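Local structure of anti-sigma-factor antagonist (stas) domain protein (Moorella thermoacetica, 3ZXN) at residues A[5-10]-A[31-36]; A[12-17]-A[36-41]; A[59-64]-A[89-94]; A[66-71]-A[76-81]. The protein probably acts as RsbS, a STAS-domain anti-sigma-factor antagonist that builds part of the stressosome, a bacterial complex that controls signalling. The protein carries 1 engineered substitution. All blocks are in the same frame, centred on the assembly; numbering follows the deposited sequence.

Interaction 1: residues A[5-10]-A[31-36]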
loop_
_atom_site.group_PDB
_atom_site.type_symbol
_atom_site.label_atom_id
_atom_site.label_comp_id
_atom_site.label_asym_id
_atom_site.label_seq_id
_atom_site.Cartn_x
_atom_site.Cartn_y
_atom_site.Cartn_z
ATOM N N VAL A 5 -13.534 -1.711 -0.576
ATOM C CA VAL A 5 -12.328 -1.662 0.251
ATOM C C VAL A 5 -12.265 -0.342 1.020
ATOM O O VAL A 5 -12.072 0.723 0.427
ATOM C CB VAL A 5 -11.047 -1.813 -0.599
ATOM C CG1 VAL A 5 -9.800 -1.743 0.281
ATOM C CG2 VAL A 5 -11.082 -3.111 -1.387
ATOM N N PRO A 6 -12.442 -0.407 2.351
ATOM C CA PRO A 6 -12.428 0.807 3.165
ATOM C C PRO A 6 -11.077 1.505 3.114
ATOM O O PRO A 6 -10.019 0.878 3.185
ATOM C CB PRO A 6 -12.689 0.278 4.586
ATOM C CG PRO A 6 -13.399 -1.019 4.379
ATOM C CD PRO A 6 -12.764 -1.602 3.150
ATOM N N ILE A 7 -11.123 2.820 3.005
ATOM C CA ILE A 7 -9.924 3.624 3.068
ATOM C C ILE A 7 -10.029 4.489 4.305
ATOM O O ILE A 7 -10.848 5.407 4.352
ATOM C CB ILE A 7 -9.799 4.514 1.819
ATOM C CG1 ILE A 7 -9.727 3.637 0.557
ATOM C CG2 ILE A 7 -8.594 5.453 1.957
ATOM C CD1 ILE A 7 -9.841 4.404 -0.761
ATOM N N LEU A 8 -9.207 4.189 5.311
ATOM C CA LEU A 8 -9.254 4.900 6.590
ATOM C C LEU A 8 -8.235 6.040 6.651
ATOM O O LEU A 8 -7.230 6.030 5.950
ATOM C CB LEU A 8 -8.966 3.926 7.752
ATOM C CG LEU A 8 -9.704 2.577 7.726
ATOM C CD1 LEU A 8 -9.256 1.655 8.866
ATOM C CD2 LEU A 8 -11.210 2.779 7.755
ATOM N N LYS A 9 -8.496 7.015 7.512
ATOM C CA LYS A 9 -7.510 8.045 7.794
ATOM C C LYS A 9 -7.290 8.102 9.297
ATOM O O LYS A 9 -8.240 8.245 10.062
ATOM C CB LYS A 9 -7.965 9.410 7.261
ATOM C CG LYS A 9 -6.819 10.408 7.090
ATOM C CD LYS A 9 -7.235 11.621 6.271
ATOM C CE LYS A 9 -6.016 12.310 5.665
ATOM N NZ LYS A 9 -6.375 13.549 4.917
ATOM N N VAL A 10 -6.043 7.954 9.724
ATOM C CA VAL A 10 -5.728 8.007 11.149
ATOM C C VAL A 10 -4.588 8.983 11.392
ATOM O O VAL A 10 -3.506 8.815 10.846
ATOM C CB VAL A 10 -5.304 6.626 11.717
ATOM C CG1 VAL A 10 -5.186 6.697 13.259
ATOM C CG2 VAL A 10 -6.291 5.543 11.301
ATOM N N LYS A 31 -8.041 0.895 -6.501
ATOM C CA LYS A 31 -6.922 1.737 -6.922
ATOM C C LYS A 31 -7.410 3.127 -7.321
ATOM O O LYS A 31 -6.828 4.140 -6.931
ATOM C CB LYS A 31 -6.170 1.090 -8.083
ATOM C CG LYS A 31 -4.878 1.802 -8.453
ATOM C CD LYS A 31 -4.421 1.378 -9.819
ATOM C CE LYS A 31 -5.457 1.746 -10.877
ATOM N NZ LYS A 31 -4.936 1.476 -12.242
ATOM N N GLU A 32 -8.499 3.168 -8.080
ATOM C CA GLU A 32 -9.068 4.432 -8.529
ATOM C C GLU A 32 -9.533 5.305 -7.372
ATOM O O GLU A 32 -9.244 6.501 -7.336
ATOM C CB GLU A 32 -10.218 4.188 -9.512
ATOM C CG GLU A 32 -9.745 3.673 -10.865
ATOM C CD GLU A 32 -10.891 3.317 -11.799
ATOM O OE1 GLU A 32 -12.046 3.211 -11.327
ATOM O OE2 GLU A 32 -10.630 3.138 -13.011
ATOM N N GLU A 33 -10.254 4.714 -6.425
ATOM C CA GLU A 33 -10.722 5.470 -5.268
ATOM C C GLU A 33 -9.557 5.938 -4.394
ATOM O O GLU A 33 -9.562 7.068 -3.882
ATOM C CB GLU A 33 -11.726 4.652 -4.442
ATOM C CG GLU A 33 -12.230 5.389 -3.200
ATOM C CD GLU A 33 -13.208 4.578 -2.351
ATOM O OE1 GLU A 33 -13.416 3.376 -2.641
ATOM O OE2 GLU A 33 -13.764 5.150 -1.385
ATOM N N LEU A 34 -8.566 5.069 -4.204
ATOM C CA LEU A 34 -7.414 5.429 -3.378
ATOM C C LEU A 34 -6.704 6.626 -4.001
ATOM O O LEU A 34 -6.423 7.622 -3.333
ATOM C CB LEU A 34 -6.440 4.254 -3.236
ATOM C CG LEU A 34 -5.197 4.562 -2.379
ATOM C CD1 LEU A 34 -5.570 4.806 -0.908
ATOM C CD2 LEU A 34 -4.157 3.454 -2.484
ATOM N N LEU A 35 -6.428 6.529 -5.297
ATOM C CA LEU A 35 -5.713 7.594 -5.981
ATOM C C LEU A 35 -6.507 8.882 -5.926
ATOM O O LEU A 35 -5.935 9.945 -5.745
ATOM C CB LEU A 35 -5.367 7.211 -7.433
ATOM C CG LEU A 35 -4.422 6.012 -7.581
ATOM C CD1 LEU A 35 -4.227 5.604 -9.053
ATOM C CD2 LEU A 35 -3.080 6.302 -6.919
ATOM N N HIS A 36 -7.826 8.792 -6.067
ATOM C CA HIS A 36 -8.647 9.986 -5.951
ATOM C C HIS A 36 -8.481 10.595 -4.557
ATOM O O HIS A 36 -8.272 11.801 -4.412
ATOM C CB HIS A 36 -10.122 9.675 -6.238
ATOM C CG HIS A 36 -11.042 10.818 -5.947
ATOM N ND1 HIS A 36 -11.207 11.882 -6.806
ATOM C CD2 HIS A 36 -11.824 11.076 -4.872
ATOM C CE1 HIS A 36 -12.063 12.742 -6.281
ATOM N NE2 HIS A 36 -12.449 12.278 -5.105
HETATM O O HOH W 1 -12.145 1.204 -2.403
#

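Interaction 2: residues A[12-17]-A[36-41]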
loop_
_atom_site.group_PDB
_atom_site.type_symbol
_atom_site.label_atom_id
_atom_site.label_comp_id
_atom_site.label_asym_id
_atom_site.label_seq_id
_atom_site.Cartn_x
_atom_site.Cartn_y
_atom_site.Cartn_z
ATOM N N ASP A 12 -4.036 11.732 10.199
ATOM C CA ASP A 12 -3.616 12.247 8.881
ATOM C C ASP A 12 -2.873 11.252 7.991
ATOM O O ASP A 12 -2.375 11.632 6.927
ATOM C CB ASP A 12 -2.774 13.519 9.005
ATOM C CG ASP A 12 -3.584 14.710 9.467
ATOM O OD1 ASP A 12 -4.771 14.811 9.085
ATOM O OD2 ASP A 12 -3.027 15.541 10.216
ATOM N N TYR A 13 -2.788 9.996 8.424
ATOM C CA TYR A 13 -2.229 8.930 7.590
ATOM C C TYR A 13 -3.346 8.097 6.971
ATOM O O TYR A 13 -4.301 7.714 7.654
ATOM C CB TYR A 13 -1.295 8.027 8.405
ATOM C CG TYR A 13 -0.011 8.708 8.806
ATOM C CD1 TYR A 13 1.085 8.700 7.961
ATOM C CD2 TYR A 13 0.102 9.372 10.026
ATOM C CE1 TYR A 13 2.265 9.324 8.312
ATOM C CE2 TYR A 13 1.285 10.008 10.390
ATOM C CZ TYR A 13 2.362 9.978 9.523
ATOM O OH TYR A 13 3.547 10.597 9.852
ATOM N N TRP A 14 -3.233 7.835 5.668
ATOM C CA TRP A 14 -4.147 6.940 4.992
ATOM C C TRP A 14 -3.774 5.534 5.394
ATOM O O TRP A 14 -2.592 5.195 5.412
ATOM C CB TRP A 14 -3.980 7.070 3.455
ATOM C CG TRP A 14 -4.229 8.469 2.939
ATOM C CD1 TRP A 14 -3.289 9.379 2.517
ATOM C CD2 TRP A 14 -5.497 9.109 2.798
ATOM N NE1 TRP A 14 -3.905 10.546 2.114
ATOM C CE2 TRP A 14 -5.259 10.404 2.272
ATOM C CE3 TRP A 14 -6.814 8.710 3.047
ATOM C CZ2 TRP A 14 -6.289 11.299 2.001
ATOM C CZ3 TRP A 14 -7.838 9.609 2.781
ATOM C CH2 TRP A 14 -7.568 10.887 2.262
ATOM N N VAL A 15 -4.783 4.723 5.716
ATOM C CA VAL A 15 -4.589 3.331 6.096
ATOM C C VAL A 15 -5.557 2.430 5.329
ATOM O O VAL A 15 -6.774 2.672 5.308
ATOM C CB VAL A 15 -4.827 3.099 7.628
ATOM C CG1 VAL A 15 -4.817 1.621 7.924
ATOM C CG2 VAL A 15 -3.790 3.840 8.469
ATOM N N VAL A 16 -5.010 1.401 4.687
ATOM C CA VAL A 16 -5.789 0.491 3.863
ATOM C C VAL A 16 -5.354 -0.948 4.125
ATOM O O VAL A 16 -4.162 -1.235 4.190
ATOM C CB VAL A 16 -5.559 0.768 2.340
ATOM C CG1 VAL A 16 -6.233 -0.301 1.485
ATOM C CG2 VAL A 16 -6.052 2.157 1.963
ATOM N N ALA A 17 -6.316 -1.854 4.269
ATOM C CA ALA A 17 -5.990 -3.276 4.291
ATOM C C ALA A 17 -6.715 -3.973 3.157
ATOM O O ALA A 17 -7.936 -3.906 3.052
ATOM C CB ALA A 17 -6.349 -3.916 5.639
ATOM N N HIS A 36 -7.826 8.792 -6.067
ATOM C CA HIS A 36 -8.647 9.986 -5.951
ATOM C C HIS A 36 -8.481 10.595 -4.557
ATOM O O HIS A 36 -8.272 11.801 -4.412
ATOM C CB HIS A 36 -10.122 9.675 -6.238
ATOM C CG HIS A 36 -11.042 10.818 -5.947
ATOM N ND1 HIS A 36 -11.207 11.882 -6.806
ATOM C CD2 HIS A 36 -11.824 11.076 -4.872
ATOM C CE1 HIS A 36 -12.063 12.742 -6.281
ATOM N NE2 HIS A 36 -12.449 12.278 -5.105
ATOM N N ASN A 37 -8.561 9.754 -3.530
ATOM C CA ASN A 37 -8.433 10.248 -2.158
ATOM C C ASN A 37 -7.089 10.911 -1.872
ATOM O O ASN A 37 -7.047 12.015 -1.330
ATOM C CB ASN A 37 -8.708 9.132 -1.133
ATOM C CG ASN A 37 -10.135 8.607 -1.213
ATOM O OD1 ASN A 37 -10.360 7.404 -1.341
ATOM N ND2 ASN A 37 -11.103 9.509 -1.159
ATOM N N ILE A 38 -5.991 10.249 -2.234
ATOM C CA ILE A 38 -4.677 10.762 -1.842
ATOM C C ILE A 38 -4.231 11.987 -2.648
ATOM O O ILE A 38 -3.261 12.658 -2.278
ATOM C CB ILE A 38 -3.579 9.671 -1.826
ATOM C CG1 ILE A 38 -3.211 9.229 -3.240
ATOM C CG2 ILE A 38 -4.018 8.475 -0.968
ATOM C CD1 ILE A 38 -2.123 8.180 -3.259
ATOM N N THR A 39 -4.954 12.291 -3.727
ATOM C CA THR A 39 -4.704 13.530 -4.466
ATOM C C THR A 39 -5.722 14.632 -4.160
ATOM O O THR A 39 -5.720 15.674 -4.808
ATOM C CB THR A 39 -4.619 13.298 -5.992
ATOM O OG1 THR A 39 -5.838 12.717 -6.476
ATOM C CG2 THR A 39 -3.479 12.360 -6.295
ATOM N N GLY A 40 -6.593 14.406 -3.181
ATOM C CA GLY A 40 -7.515 15.449 -2.745
ATOM C C GLY A 40 -6.997 16.160 -1.502
ATOM O O GLY A 40 -6.147 17.054 -1.569
ATOM N N VAL A 41 -7.509 15.766 -0.345
ATOM C CA VAL A 41 -7.001 16.317 0.899
ATOM C C VAL A 41 -5.592 15.801 1.140
ATOM O O VAL A 41 -5.304 14.625 0.919
ATOM C CB VAL A 41 -7.903 15.966 2.091
ATOM C CG1 VAL A 41 -7.294 16.493 3.373
ATOM C CG2 VAL A 41 -9.286 16.558 1.879
HETATM O O HOH W 2 -2.713 12.990 0.497
#

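Interaction 3: residues A[59-64]-A[89-94]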
loop_
_atom_site.group_PDB
_atom_site.type_symbol
_atom_site.label_atom_id
_atom_site.label_comp_id
_atom_site.label_asym_id
_atom_site.label_seq_id
_atom_site.Cartn_x
_atom_site.Cartn_y
_atom_site.Cartn_z
ATOM N N PHE A 59 -2.041 -8.991 -11.380
ATOM C CA PHE A 59 -2.905 -7.815 -11.374
ATOM C C PHE A 59 -2.649 -6.940 -10.147
ATOM O O PHE A 59 -2.388 -5.744 -10.275
ATOM C CB PHE A 59 -4.381 -8.220 -11.410
ATOM C CG PHE A 59 -4.791 -8.921 -12.674
ATOM C CD1 PHE A 59 -5.059 -8.200 -13.830
ATOM C CD2 PHE A 59 -4.918 -10.304 -12.707
ATOM C CE1 PHE A 59 -5.439 -8.845 -14.999
ATOM C CE2 PHE A 59 -5.300 -10.955 -13.871
ATOM C CZ PHE A 59 -5.561 -10.223 -15.018
ATOM N N VAL A 60 -2.734 -7.539 -8.963
ATOM C CA VAL A 60 -2.469 -6.819 -7.720
ATOM C C VAL A 60 -1.086 -6.184 -7.740
ATOM O O VAL A 60 -0.915 -5.037 -7.320
ATOM C CB VAL A 60 -2.590 -7.745 -6.490
ATOM C CG1 VAL A 60 -2.047 -7.054 -5.232
ATOM C CG2 VAL A 60 -4.034 -8.166 -6.291
ATOM N N THR A 61 -0.105 -6.926 -8.241
ATOM C CA THR A 61 1.262 -6.430 -8.303
ATOM C C THR A 61 1.338 -5.130 -9.097
ATOM O O THR A 61 2.025 -4.183 -8.707
ATOM C CB THR A 61 2.221 -7.455 -8.937
ATOM O OG1 THR A 61 2.262 -8.639 -8.134
ATOM C CG2 THR A 61 3.629 -6.869 -9.030
ATOM N N ARG A 62 0.641 -5.093 -10.226
ATOM C CA ARG A 62 0.699 -3.923 -11.095
ATOM C C ARG A 62 0.032 -2.733 -10.424
ATOM O O ARG A 62 0.512 -1.612 -10.531
ATOM C CB ARG A 62 0.089 -4.218 -12.472
ATOM C CG ARG A 62 1.006 -5.063 -13.360
ATOM C CD ARG A 62 0.235 -5.889 -14.402
ATOM N NE ARG A 62 -0.296 -5.079 -15.498
ATOM C CZ ARG A 62 -1.592 -4.873 -15.720
ATOM N NH1 ARG A 62 -2.503 -5.423 -14.922
ATOM N NH2 ARG A 62 -1.979 -4.120 -16.742
ATOM N N VAL A 63 -1.068 -2.985 -9.725
ATOM C CA VAL A 63 -1.713 -1.962 -8.911
ATOM C C VAL A 63 -0.769 -1.401 -7.833
ATOM O O VAL A 63 -0.684 -0.183 -7.635
ATOM C CB VAL A 63 -2.982 -2.502 -8.262
ATOM C CG1 VAL A 63 -3.364 -1.654 -7.062
ATOM C CG2 VAL A 63 -4.116 -2.559 -9.288
ATOM N N LEU A 64 -0.060 -2.295 -7.141
ATOM C CA LEU A 64 0.928 -1.869 -6.155
ATOM C C LEU A 64 2.093 -1.101 -6.779
ATOM O O LEU A 64 2.584 -0.144 -6.188
ATOM C CB LEU A 64 1.444 -3.052 -5.334
ATOM C CG LEU A 64 0.394 -3.714 -4.441
ATOM C CD1 LEU A 64 0.976 -4.950 -3.764
ATOM C CD2 LEU A 64 -0.123 -2.716 -3.395
ATOM N N ILE A 89 8.725 -12.992 -2.646
ATOM C CA ILE A 89 9.335 -13.594 -3.829
ATOM C C ILE A 89 8.549 -13.246 -5.091
ATOM O O ILE A 89 9.108 -12.792 -6.085
ATOM C CB ILE A 89 9.416 -15.138 -3.702
ATOM C CG1 ILE A 89 10.310 -15.541 -2.528
ATOM C CG2 ILE A 89 9.932 -15.749 -4.984
ATOM C CD1 ILE A 89 11.687 -14.945 -2.591
ATOM N N THR A 90 7.246 -13.472 -5.037
ATOM C CA THR A 90 6.373 -13.234 -6.179
ATOM C C THR A 90 6.352 -11.770 -6.594
ATOM O O THR A 90 6.536 -11.454 -7.766
ATOM C CB THR A 90 4.943 -13.667 -5.862
ATOM O OG1 THR A 90 4.947 -15.045 -5.468
ATOM C CG2 THR A 90 4.049 -13.480 -7.085
ATOM N N LEU A 91 6.124 -10.875 -5.631
ATOM C CA LEU A 91 6.114 -9.436 -5.921
ATOM C C LEU A 91 7.383 -8.961 -6.640
ATOM O O LEU A 91 7.326 -8.196 -7.614
ATOM C CB LEU A 91 5.933 -8.632 -4.625
ATOM C CG LEU A 91 4.561 -8.769 -3.955
ATOM C CD1 LEU A 91 4.542 -8.140 -2.546
ATOM C CD2 LEU A 91 3.480 -8.158 -4.847
ATOM N N THR A 92 8.529 -9.396 -6.133
ATOM C CA THR A 92 9.815 -9.012 -6.692
ATOM C C THR A 92 9.967 -9.575 -8.116
ATOM O O THR A 92 10.520 -8.921 -8.990
ATOM C CB THR A 92 10.968 -9.510 -5.793
ATOM O OG1 THR A 92 10.914 -8.838 -4.528
ATOM C CG2 THR A 92 12.317 -9.243 -6.434
ATOM N N GLU A 93 9.462 -10.783 -8.333
ATOM C CA GLU A 93 9.565 -11.434 -9.634
ATOM C C GLU A 93 8.679 -10.742 -10.647
ATOM O O GLU A 93 8.944 -10.779 -11.847
ATOM C CB GLU A 93 9.187 -12.914 -9.535
ATOM C CG GLU A 93 10.261 -13.777 -8.894
ATOM C CD GLU A 93 9.825 -15.220 -8.709
ATOM O OE1 GLU A 93 8.615 -15.504 -8.863
ATOM O OE2 GLU A 93 10.695 -16.068 -8.403
ATOM N N MET A 94 7.627 -10.096 -10.164
ATOM C CA MET A 94 6.715 -9.391 -11.051
ATOM C C MET A 94 7.064 -7.905 -11.221
ATOM O O MET A 94 6.312 -7.161 -11.847
ATOM C CB MET A 94 5.266 -9.590 -10.586
ATOM C CG MET A 94 4.790 -11.043 -10.711
ATOM S SD MET A 94 3.224 -11.418 -9.881
ATOM C CE MET A 94 2.936 -13.093 -10.462
#

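Interaction 4: residues A[66-71]-A[76-81]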
loop_
_atom_site.group_PDB
_atom_site.type_symbol
_atom_site.label_atom_id
_atom_site.label_comp_id
_atom_site.label_asym_id
_atom_site.label_seq_id
_atom_site.Cartn_x
_atom_site.Cartn_y
_atom_site.Cartn_z
ATOM N N GLU A 66 1.863 0.789 -9.477
ATOM C CA GLU A 66 1.342 2.097 -9.865
ATOM C C GLU A 66 1.136 3.001 -8.647
ATOM O O GLU A 66 1.534 4.163 -8.652
ATOM C CB GLU A 66 0.057 1.946 -10.675
ATOM C CG GLU A 66 0.291 1.302 -12.042
ATOM C CD GLU A 66 -0.996 1.023 -12.792
ATOM O OE1 GLU A 66 -2.016 1.683 -12.505
ATOM O OE2 GLU A 66 -0.986 0.132 -13.663
ATOM N N ILE A 67 0.528 2.463 -7.602
ATOM C CA ILE A 67 0.348 3.250 -6.378
ATOM C C ILE A 67 1.699 3.736 -5.850
ATOM O O ILE A 67 1.860 4.900 -5.483
ATOM C CB ILE A 67 -0.398 2.439 -5.309
ATOM C CG1 ILE A 67 -1.848 2.209 -5.751
ATOM C CG2 ILE A 67 -0.329 3.151 -3.939
ATOM C CD1 ILE A 67 -2.595 1.124 -4.952
ATOM N N SER A 68 2.675 2.834 -5.816
ATOM C CA SER A 68 4.024 3.175 -5.380
ATOM C C SER A 68 4.647 4.313 -6.210
ATOM O O SER A 68 5.196 5.277 -5.660
ATOM C CB SER A 68 4.913 1.929 -5.441
ATOM O OG SER A 68 6.247 2.232 -5.077
ATOM N N ARG A 69 4.559 4.209 -7.531
ATOM C CA ARG A 69 5.113 5.256 -8.391
ATOM C C ARG A 69 4.442 6.603 -8.178
ATOM O O ARG A 69 5.102 7.639 -8.151
ATOM C CB ARG A 69 5.001 4.873 -9.878
ATOM C CG ARG A 69 6.126 4.006 -10.402
ATOM C CD ARG A 69 7.492 4.661 -10.206
ATOM N NE ARG A 69 7.802 5.688 -11.203
ATOM C CZ ARG A 69 8.072 6.959 -10.915
ATOM N NH1 ARG A 69 8.060 7.381 -9.651
ATOM N NH2 ARG A 69 8.355 7.812 -11.893
ATOM N N LEU A 70 3.117 6.591 -8.090
ATOM C CA LEU A 70 2.370 7.827 -7.891
ATOM C C LEU A 70 2.672 8.438 -6.521
ATOM O O LEU A 70 2.875 9.649 -6.395
ATOM C CB LEU A 70 0.869 7.597 -8.095
ATOM C CG LEU A 70 0.489 7.467 -9.588
ATOM C CD1 LEU A 70 -0.879 6.849 -9.762
ATOM C CD2 LEU A 70 0.548 8.829 -10.258
ATOM N N ALA A 71 2.715 7.594 -5.491
ATOM C CA ALA A 71 3.023 8.099 -4.154
ATOM C C ALA A 71 4.344 8.850 -4.188
ATOM O O ALA A 71 4.467 9.951 -3.648
ATOM C CB ALA A 71 3.068 6.949 -3.098
ATOM N N LEU A 76 4.392 11.544 -1.246
ATOM C CA LEU A 76 3.649 10.908 -0.158
ATOM C C LEU A 76 4.399 9.682 0.360
ATOM O O LEU A 76 4.554 8.696 -0.356
ATOM C CB LEU A 76 2.246 10.516 -0.640
ATOM C CG LEU A 76 1.287 9.885 0.373
ATOM C CD1 LEU A 76 0.856 10.890 1.457
ATOM C CD2 LEU A 76 0.074 9.324 -0.352
ATOM N N PRO A 77 4.900 9.746 1.606
ATOM C CA PRO A 77 5.524 8.544 2.170
ATOM C C PRO A 77 4.600 7.325 2.094
ATOM O O PRO A 77 3.421 7.435 2.401
ATOM C CB PRO A 77 5.760 8.941 3.645
ATOM C CG PRO A 77 5.994 10.421 3.581
ATOM C CD PRO A 77 5.061 10.920 2.485
ATOM N N PHE A 78 5.148 6.170 1.731
ATOM C CA PHE A 78 4.338 4.987 1.486
ATOM C C PHE A 78 5.020 3.762 2.078
ATOM O O PHE A 78 6.195 3.547 1.828
ATOM C CB PHE A 78 4.167 4.800 -0.041
ATOM C CG PHE A 78 3.540 3.491 -0.439
ATOM C CD1 PHE A 78 2.327 3.090 0.094
ATOM C CD2 PHE A 78 4.142 2.676 -1.384
ATOM C CE1 PHE A 78 1.741 1.880 -0.290
ATOM C CE2 PHE A 78 3.549 1.480 -1.775
ATOM C CZ PHE A 78 2.354 1.082 -1.224
ATOM N N VAL A 79 4.287 2.977 2.869
ATOM C CA VAL A 79 4.816 1.723 3.392
ATOM C C VAL A 79 3.851 0.569 3.097
ATOM O O VAL A 79 2.638 0.699 3.250
ATOM C CB VAL A 79 5.174 1.822 4.916
ATOM C CG1 VAL A 79 3.949 2.127 5.740
ATOM C CG2 VAL A 79 5.873 0.547 5.411
ATOM N N LEU A 80 4.412 -0.548 2.635
ATOM C CA LEU A 80 3.649 -1.748 2.317
ATOM C C LEU A 80 3.908 -2.744 3.442
ATOM O O LEU A 80 5.061 -2.931 3.827
ATOM C CB LEU A 80 4.127 -2.347 0.988
ATOM C CG LEU A 80 3.372 -3.563 0.446
ATOM C CD1 LEU A 80 1.941 -3.180 0.050
ATOM C CD2 LEU A 80 4.114 -4.192 -0.740
ATOM N N THR A 81 2.846 -3.347 3.976
ATOM C CA THR A 81 2.966 -4.180 5.173
ATOM C C THR A 81 2.284 -5.542 5.024
ATOM O O THR A 81 1.418 -5.726 4.160
ATOM C CB THR A 81 2.406 -3.456 6.460
ATOM O OG1 THR A 81 0.982 -3.352 6.395
ATOM C CG2 THR A 81 2.996 -2.056 6.626
#

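Interaction 1: residues A[5-10]-A[31-36]
The extended backbone at Ile7 comes nearest to the helix at Leu34, with the two CA atoms 7.1 Å apart, and no direct hydrogen bond joins segments 5-10 and 31-36. The gap is bridged mainly by the side chain of Ile7. Its CG1 branch lies anti to the carbonyl carbon (chi1 -60°), and the extended arm beyond it delivers the terminal methyl to the helix surface. There Ile7 CD1 lies 3.6 Å from Glu33 CG and 3.7 Å from Leu34 CA, so one methyl group meets both the aliphatic part of an acidic side chain and the helix backbone. Glu33 is fully stretched and runs past Ile7 in the opposite sense, which carries its carboxylate toward the chain just ahead of the strand. One water mediates the polar part of the contact: it donates to Val5 O over 2.9 Å and to Glu33 OE1 over a short 2.5 Å. The second carboxylate oxygen, OE2, is bonded to Ser3 OG, so both oxygens are tied to the N-terminal stretch of the chain. This is packing of the edge strand 7-10 against helix 25-38 of the STAS domain. Ile7 also touches Trp14 on the adjacent strand 13-17, while Leu34 reaches deeper, to Val16, to Leu46 and Ile48 of strand 45-49, and to Ile67 of helix 58-74.

Interaction 2: residues A[12-17]-A[36-41]
Trp14 and Ile38 make a CH-pi contact where strand 13-17 passes the C-terminal end of helix 25-38, and the indole is set into the corner formed by that helix and the loop after it. Ile38 CG2 sits over the five-membered ring, 3.7 Å from its centroid and only 11° off the ring normal. The methyl faces the ring because CG2 is anti to the carbonyl carbon, which leaves CG1 in the crowded position between N and C (chi1 71°); the arm of CG1 then leads away toward Leu76. Farther along the indole, Asn37 CB lies 4.0 Å from Trp14 CH2. The other face of the ring takes a cation-pi contact from Lys9, so the indole is sandwiched between a helix methyl and an ammonium group on the edge strand. In the STAS fold such helices pack on the central sheet, and here Trp14 spans the space between the two layers. Its polar edge is used as well: NE1 donates over 3.2 Å to a water lying in the ring plane, and that water in turn donates to Ile38 O at 2.8 Å and to Val41 O at 3.1 Å. The indole N-H is thereby linked to two backbone carbonyls of the helix end and its exit loop. Val41 O also stands at the ring edge, 3.6 Å from Trp14 CZ2.

Interaction 3: residues A[59-64]-A[89-94]
Helices 58-74 and 85-93 draw together at Thr61 and Leu91, whose CA atoms are 6.2 Å apart, a close approach consistent with the modest size of the threonine side chain. Both are helices of the STAS domain, and strand 78-81 lies between them in the chain. Thr61 points at the C-terminal end of the second helix and divides its work between two branches. Its methyl, CG2, rests 3.5 Å from Met94 CB. The hydroxyl, anti to the carbonyl carbon (chi1 -62°), bonds back to Asp57 O, four residues earlier and just ahead of the helix, so its polar demand is met while its outer side adjoins Leu91 and Met94. The methionine side chain crosses that of Thr61 at about a right angle, its extended arm bringing SD to 3.4 Å from Thr61 OG1. Replacement of Thr61 by an alanine would probably leave Asp57 O without its hydroxyl partner and open a gap beside Met94 CB and Leu91 CD2. One turn farther on, Leu64 lengthens the apolar seam, which continues through Leu91 to Ile50 and Val56. Leu91 CD2 is the shared methyl of this seam, lying 3.5 Å from Thr61 OG1 and 4.2 Å from Leu64 CD1.

Interaction 4: residues A[66-71]-A[76-81]
This contact belongs to the beta-alpha-beta unit of the STAS fold in which strand 45-49, helix 58-74 and strand 78-81 follow one another, and it joins the last turns of the helix to the strand that comes back. The axes of helix 66-71 and strand 78-81 run nearly antiparallel, at 156°, and approach to 9.6 Å. The turn between them is tied by a backbone bond from Leu76 N to Ala71 O, 2.9 Å long with an angle of 159° at the hydrogen; this link over five residues is consistent with the outer bond of a Schellman motif closing the helix. Beyond it Phe78 fills the space between strand and helix. Its ring is carried there with CG anti to the backbone N (chi1 171°) and lies obliquely against the helix, where Ser68 CB is 3.9 Å from Phe78 CE2 and Ile67 CG2 is 4.3 Å from Phe78 CZ. At the root of the same side chain, the methyl of Ala71 packs 3.9 Å from Phe78 CB. Leu46 and Ile48 of the neighbouring strand, with Met101, add further apolar contacts to Phe78, placing the ring in the layer between helix and sheet. A serine in place of Phe78 would probably open a gap beneath Ile67 and Ser68 and put a hydroxyl near the methyl of Ala71. The chain turns close to the helix here, with Ala71 CB 3.6 Å from Leu76 O.

In the fold
The four contacts follow the chain through one STAS domain. Interactions 1 and 2 interlace, their segments alternating, and lie about 5 Å apart between centres; both use helix 25-38 against the neighbouring strands 7-10 and 13-17. Interactions 3 and 4 come later and share helix 58-74, with interaction 4 nested inside the loop that interaction 3 closes. Interactions 2 and 3, about 21 Å apart between centres, lie on opposite sides of the chain's centre. The two helices are joined directly: the salt bridge from Lys31 to Glu66 and the packing of Leu34 on Ile67 connect interaction 1 to interaction 4, making one continuous helical layer on the mixed sheet.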